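Local atomic coordinates of beta-fructofuranosidase (Bifidobacterium adolescentis, PDB entry 6NOB), a protein that probably hydrolyses terminal beta-fructofuranoside residues of sugars such as sucrose. Residues H525-A537 and E549-L561. Numbering follows the deposited sequence.
Sequences HLADDADAIMVLA and ELLLQRTDGVTRL
Arg554 reaches back from its strand into the loop 527-531. Its chain runs straight to CG and CD, then bends at chi3 (63°), which turns the guanidinium edge toward Ala530 O. NE and NH2 grip this one atom side-on: Ala530 O lies 2.7 Å from Arg554 NE and 2.8 Å from Arg554 NH2. The NH2 bond uses a lone pair in the carbonyl plane; NE sits above that plane. Arg554 NH2 also gives a weak bond to Asp528 O. Asp529 C lies over one guanidinium face, and Leu526 CD1 packs 3.7 Å from Arg554 NH2. Asp529 OD1 adds charge alone, since it stands well out of the guanidinium plane, and it also pairs with Arg581. The strands 532-537 and 549-555 belong to the antiparallel hairpin of strands 532-540 and 547-555, within the C-terminal beta-sandwich of the family. A classic bulge interrupts the ladder and shifts the register by one: Leu536 and Ala537 both face Leu550, whose O accepts from Leu536 N at 2.8 Å and weakly from Ala537 N. The tight side carries Met534, Leu552, Ala537 and Leu550, all buried and directed at the other sheet, where Val583 meets both Met534 and Leu552. The other face is more open: Ile533, Val535 and Gln553 are partly exposed, though Leu551 is buried. There Val535 CG2 meets Leu551 CD2 at 3.6 Å, and Ile533 CD1 touches Leu551 CD1 and Gln553 OE1. At the type I' turn 555-558, Asp531 OD1 takes the Asp556 N-H on its syn side (2.9 Å, 159°). Waters link Asp529 to Gly557 and to Arg554 NH1, which also bonds to Val580 O. Carbonyls, water and Asp529 thus meet the buried charge; Asp529, shared with nearby Arg581, probably offsets the arginines' repulsion.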
loop_
_atom_site.group_PDB
_atom_site.type_symbol
_atom_site.label_atom_id
_atom_site.label_comp_id
_atom_site.label_asym_id
_atom_site.label_seq_id
_atom_site.Cartn_x
_atom_site.Cartn_y
_atom_site.Cartn_z
ATOM N N HIS A 525 -7.930 15.202 24.607
ATOM C CA HIS A 525 -8.277 16.599 24.367
ATOM C C HIS A 525 -7.415 17.486 25.254
ATOM O O HIS A 525 -7.469 17.381 26.484
ATOM C CB HIS A 525 -9.759 16.851 24.639
ATOM C CG HIS A 525 -10.662 16.340 23.562
ATOM N ND1 HIS A 525 -10.808 16.978 22.350
ATOM C CD2 HIS A 525 -11.455 15.245 23.510
ATOM C CE1 HIS A 525 -11.658 16.301 21.599
ATOM N NE2 HIS A 525 -12.065 15.245 22.279
ATOM N N LEU A 526 -6.632 18.360 24.629
ATOM C CA LEU A 526 -5.766 19.291 25.336
ATOM C C LEU A 526 -6.409 20.672 25.362
ATOM O O LEU A 526 -7.065 21.081 24.400
ATOM C CB LEU A 526 -4.387 19.364 24.674
ATOM C CG LEU A 526 -3.640 18.034 24.552
ATOM C CD1 LEU A 526 -2.419 18.184 23.663
ATOM C CD2 LEU A 526 -3.245 17.507 25.922
ATOM N N ALA A 527 -6.212 21.386 26.470
ATOM C CA ALA A 527 -6.856 22.674 26.689
ATOM C C ALA A 527 -5.999 23.863 26.274
ATOM O O ALA A 527 -6.496 24.995 26.284
ATOM C CB ALA A 527 -7.237 22.828 28.167
ATOM N N ASP A 528 -4.740 23.645 25.910
ATOM C CA ASP A 528 -3.820 24.750 25.671
ATOM C C ASP A 528 -2.712 24.275 24.739
ATOM O O ASP A 528 -2.761 23.165 24.197
ATOM C CB ASP A 528 -3.261 25.274 26.995
ATOM C CG ASP A 528 -2.829 24.157 27.921
ATOM O OD1 ASP A 528 -1.937 23.373 27.529
ATOM O OD2 ASP A 528 -3.385 24.059 29.036
ATOM N N ASP A 529 -1.698 25.122 24.561
ATOM C CA ASP A 529 -0.563 24.832 23.696
ATOM C C ASP A 529 0.709 24.551 24.488
ATOM O O ASP A 529 1.814 24.708 23.957
ATOM C CB ASP A 529 -0.338 25.987 22.722
ATOM C CG ASP A 529 0.275 25.535 21.416
ATOM O OD1 ASP A 529 -0.390 24.766 20.691
ATOM O OD2 ASP A 529 1.419 25.943 21.120
ATOM N N ALA A 530 0.575 24.135 25.745
ATOM C CA ALA A 530 1.722 23.946 26.616
ATOM C C ALA A 530 2.492 22.682 26.239
ATOM O O ALA A 530 2.007 21.814 25.508
ATOM C CB ALA A 530 1.277 23.879 28.075
ATOM N N ASP A 531 3.717 22.590 26.758
ATOM C CA ASP A 531 4.545 21.412 26.537
ATOM C C ASP A 531 3.855 20.170 27.085
ATOM O O ASP A 531 3.253 20.197 28.162
ATOM C CB ASP A 531 5.909 21.590 27.206
ATOM C CG ASP A 531 6.837 22.489 26.413
ATOM O OD1 ASP A 531 6.394 23.043 25.386
ATOM O OD2 ASP A 531 8.008 22.646 26.821
ATOM N N ALA A 532 3.943 19.074 26.335
ATOM C CA ALA A 532 3.272 17.843 26.720
ATOM C C ALA A 532 4.010 16.655 26.124
ATOM O O ALA A 532 4.753 16.786 25.148
ATOM C CB ALA A 532 1.805 17.838 26.274
ATOM N N ILE A 533 3.784 15.487 26.721
ATOM C CA ILE A 533 4.434 14.251 26.300
ATOM C C ILE A 533 3.443 13.101 26.439
ATOM O O ILE A 533 2.719 13.004 27.435
ATOM C CB ILE A 533 5.717 13.982 27.118
ATOM C CG1 ILE A 533 6.355 12.657 26.703
ATOM C CG2 ILE A 533 5.425 14.002 28.612
ATOM C CD1 ILE A 533 7.866 12.680 26.748
ATOM N N MET A 534 3.404 12.237 25.425
ATOM C CA MET A 534 2.558 11.048 25.426
ATOM C C MET A 534 3.422 9.843 25.077
ATOM O O MET A 534 3.857 9.700 23.929
ATOM C CB MET A 534 1.394 11.190 24.442
ATOM C CG MET A 534 0.258 12.076 24.938
ATOM S SD MET A 534 -1.004 12.386 23.682
ATOM C CE MET A 534 -1.740 10.760 23.519
ATOM N N VAL A 535 3.680 8.986 26.062
ATOM C CA VAL A 535 4.395 7.733 25.835
ATOM C C VAL A 535 3.406 6.739 25.234
ATOM O O VAL A 535 2.477 6.290 25.908
ATOM C CB VAL A 535 5.008 7.192 27.131
ATOM C CG1 VAL A 535 5.657 5.836 26.889
ATOM C CG2 VAL A 535 6.011 8.184 27.703
ATOM N N LEU A 536 3.600 6.398 23.961
ATOM C CA LEU A 536 2.653 5.537 23.263
ATOM C C LEU A 536 3.016 4.060 23.368
ATOM O O LEU A 536 2.125 3.214 23.508
ATOM C CB LEU A 536 2.559 5.947 21.791
ATOM C CG LEU A 536 2.373 7.439 21.500
ATOM C CD1 LEU A 536 2.300 7.689 20.000
ATOM C CD2 LEU A 536 1.130 7.980 22.196
ATOM N N ALA A 537 4.303 3.729 23.301
ATOM C CA ALA A 537 4.727 2.337 23.346
ATOM C C ALA A 537 6.215 2.270 23.645
ATOM O O ALA A 537 6.965 3.220 23.402
ATOM C CB ALA A 537 4.419 1.610 22.034
ATOM N N GLU A 549 11.505 3.608 22.485
ATOM C CA GLU A 549 10.414 4.346 23.105
ATOM C C GLU A 549 9.743 5.191 22.037
ATOM O O GLU A 549 10.426 5.870 21.265
ATOM C CB GLU A 549 10.924 5.227 24.253
ATOM C CG GLU A 549 9.849 5.631 25.240
ATOM C CD GLU A 549 10.376 6.499 26.365
ATOM O OE1 GLU A 549 11.450 7.117 26.201
ATOM O OE2 GLU A 549 9.709 6.560 27.419
ATOM N N LEU A 550 8.414 5.136 21.988
ATOM C CA LEU A 550 7.621 5.856 20.999
ATOM C C LEU A 550 6.813 6.934 21.708
ATOM O O LEU A 550 5.995 6.626 22.581
ATOM C CB LEU A 550 6.698 4.903 20.238
ATOM C CG LEU A 550 5.749 5.536 19.218
ATOM C CD1 LEU A 550 6.543 6.211 18.115
ATOM C CD2 LEU A 550 4.798 4.494 18.644
ATOM N N LEU A 551 7.036 8.191 21.329
ATOM C CA LEU A 551 6.398 9.322 21.983
ATOM C C LEU A 551 5.726 10.229 20.966
ATOM O O LEU A 551 6.173 10.351 19.823
ATOM C CB LEU A 551 7.402 10.166 22.778
ATOM C CG LEU A 551 8.524 9.468 23.538
ATOM C CD1 LEU A 551 9.523 10.499 24.035
ATOM C CD2 LEU A 551 7.955 8.674 24.695
ATOM N N LEU A 552 4.642 10.863 21.402
ATOM C CA LEU A 552 4.189 12.123 20.832
ATOM C C LEU A 552 4.536 13.215 21.833
ATOM O O LEU A 552 4.113 13.154 22.991
ATOM C CB LEU A 552 2.691 12.118 20.538
ATOM C CG LEU A 552 2.243 13.343 19.737
ATOM C CD1 LEU A 552 2.649 13.220 18.271
ATOM C CD2 LEU A 552 0.749 13.585 19.874
ATOM N N GLN A 553 5.316 14.198 21.397
ATOM C CA GLN A 553 5.840 15.203 22.310
ATOM C C GLN A 553 5.700 16.582 21.689
ATOM O O GLN A 553 6.017 16.771 20.511
ATOM C CB GLN A 553 7.307 14.919 22.647
ATOM C CG GLN A 553 7.960 15.969 23.517
ATOM C CD GLN A 553 9.273 15.492 24.098
ATOM O OE1 GLN A 553 9.604 15.796 25.243
ATOM N NE2 GLN A 553 10.031 14.736 23.309
ATOM N N ARG A 554 5.221 17.536 22.480
ATOM C CA ARG A 554 5.125 18.926 22.063
ATOM C C ARG A 554 6.093 19.759 22.888
ATOM O O ARG A 554 6.127 19.644 24.117
ATOM C CB ARG A 554 3.703 19.466 22.219
ATOM C CG ARG A 554 3.563 20.912 21.770
ATOM C CD ARG A 554 2.109 21.318 21.632
ATOM N NE ARG A 554 1.405 21.249 22.906
ATOM C CZ ARG A 554 0.088 21.362 23.036
ATOM N NH1 ARG A 554 -0.672 21.549 21.965
ATOM N NH2 ARG A 554 -0.467 21.285 24.237
ATOM N N THR A 555 6.876 20.592 22.208
ATOM C CA THR A 555 7.870 21.432 22.863
ATOM C C THR A 555 7.904 22.776 22.156
ATOM O O THR A 555 8.213 22.838 20.962
ATOM C CB THR A 555 9.251 20.772 22.840
ATOM O OG1 THR A 555 9.180 19.499 23.492
ATOM C CG2 THR A 555 10.265 21.646 23.557
ATOM N N ASP A 556 7.582 23.839 22.892
ATOM C CA ASP A 556 7.568 25.201 22.362
ATOM C C ASP A 556 6.708 25.294 21.103
ATOM O O ASP A 556 7.112 25.842 20.075
ATOM C CB ASP A 556 8.990 25.703 22.099
ATOM C CG ASP A 556 9.889 25.571 23.314
ATOM O OD1 ASP A 556 9.376 25.680 24.450
ATOM O OD2 ASP A 556 11.108 25.360 23.136
ATOM N N GLY A 557 5.501 24.734 21.191
ATOM C CA GLY A 557 4.529 24.831 20.124
ATOM C C GLY A 557 4.686 23.837 18.995
ATOM O O GLY A 557 3.796 23.758 18.138
ATOM N N VAL A 558 5.775 23.078 18.955
ATOM C CA VAL A 558 6.025 22.120 17.884
ATOM C C VAL A 558 5.673 20.731 18.396
ATOM O O VAL A 558 6.222 20.274 19.405
ATOM C CB VAL A 558 7.484 22.178 17.406
ATOM C CG1 VAL A 558 7.716 21.163 16.294
ATOM C CG2 VAL A 558 7.830 23.583 16.939
ATOM N N THR A 559 4.758 20.061 17.701
ATOM C CA THR A 559 4.339 18.708 18.039
ATOM C C THR A 559 4.969 17.733 17.057
ATOM O O THR A 559 4.917 17.949 15.842
ATOM C CB THR A 559 2.813 18.574 18.001
ATOM O OG1 THR A 559 2.214 19.601 18.803
ATOM C CG2 THR A 559 2.382 17.214 18.525
ATOM N N ARG A 560 5.558 16.659 17.580
ATOM C CA ARG A 560 6.227 15.696 16.722
ATOM C C ARG A 560 6.163 14.311 17.345
ATOM O O ARG A 560 6.060 14.163 18.566
ATOM C CB ARG A 560 7.691 16.086 16.468
ATOM C CG ARG A 560 8.439 16.532 17.707
ATOM C CD ARG A 560 9.937 16.611 17.462
ATOM N NE ARG A 560 10.322 17.775 16.668
ATOM C CZ ARG A 560 10.464 19.004 17.156
ATOM N NH1 ARG A 560 10.246 19.240 18.443
ATOM N NH2 ARG A 560 10.823 19.999 16.356
ATOM N N LEU A 561 6.211 13.298 16.485
ATOM C CA LEU A 561 6.453 11.936 16.929
ATOM C C LEU A 561 7.944 11.740 17.170
ATOM O O LEU A 561 8.785 12.329 16.486
ATOM C CB LEU A 561 5.957 10.928 15.889
ATOM C CG LEU A 561 4.462 10.604 15.868
ATOM C CD1 LEU A 561 4.111 9.810 14.616
ATOM C CD2 LEU A 561 4.048 9.846 17.123
HETATM O O HOH W 1 1.568 25.724 18.394
HETATM O O HOH W 2 4.491 23.678 23.932
HETATM O O HOH W 3 0.174 22.595 19.374
#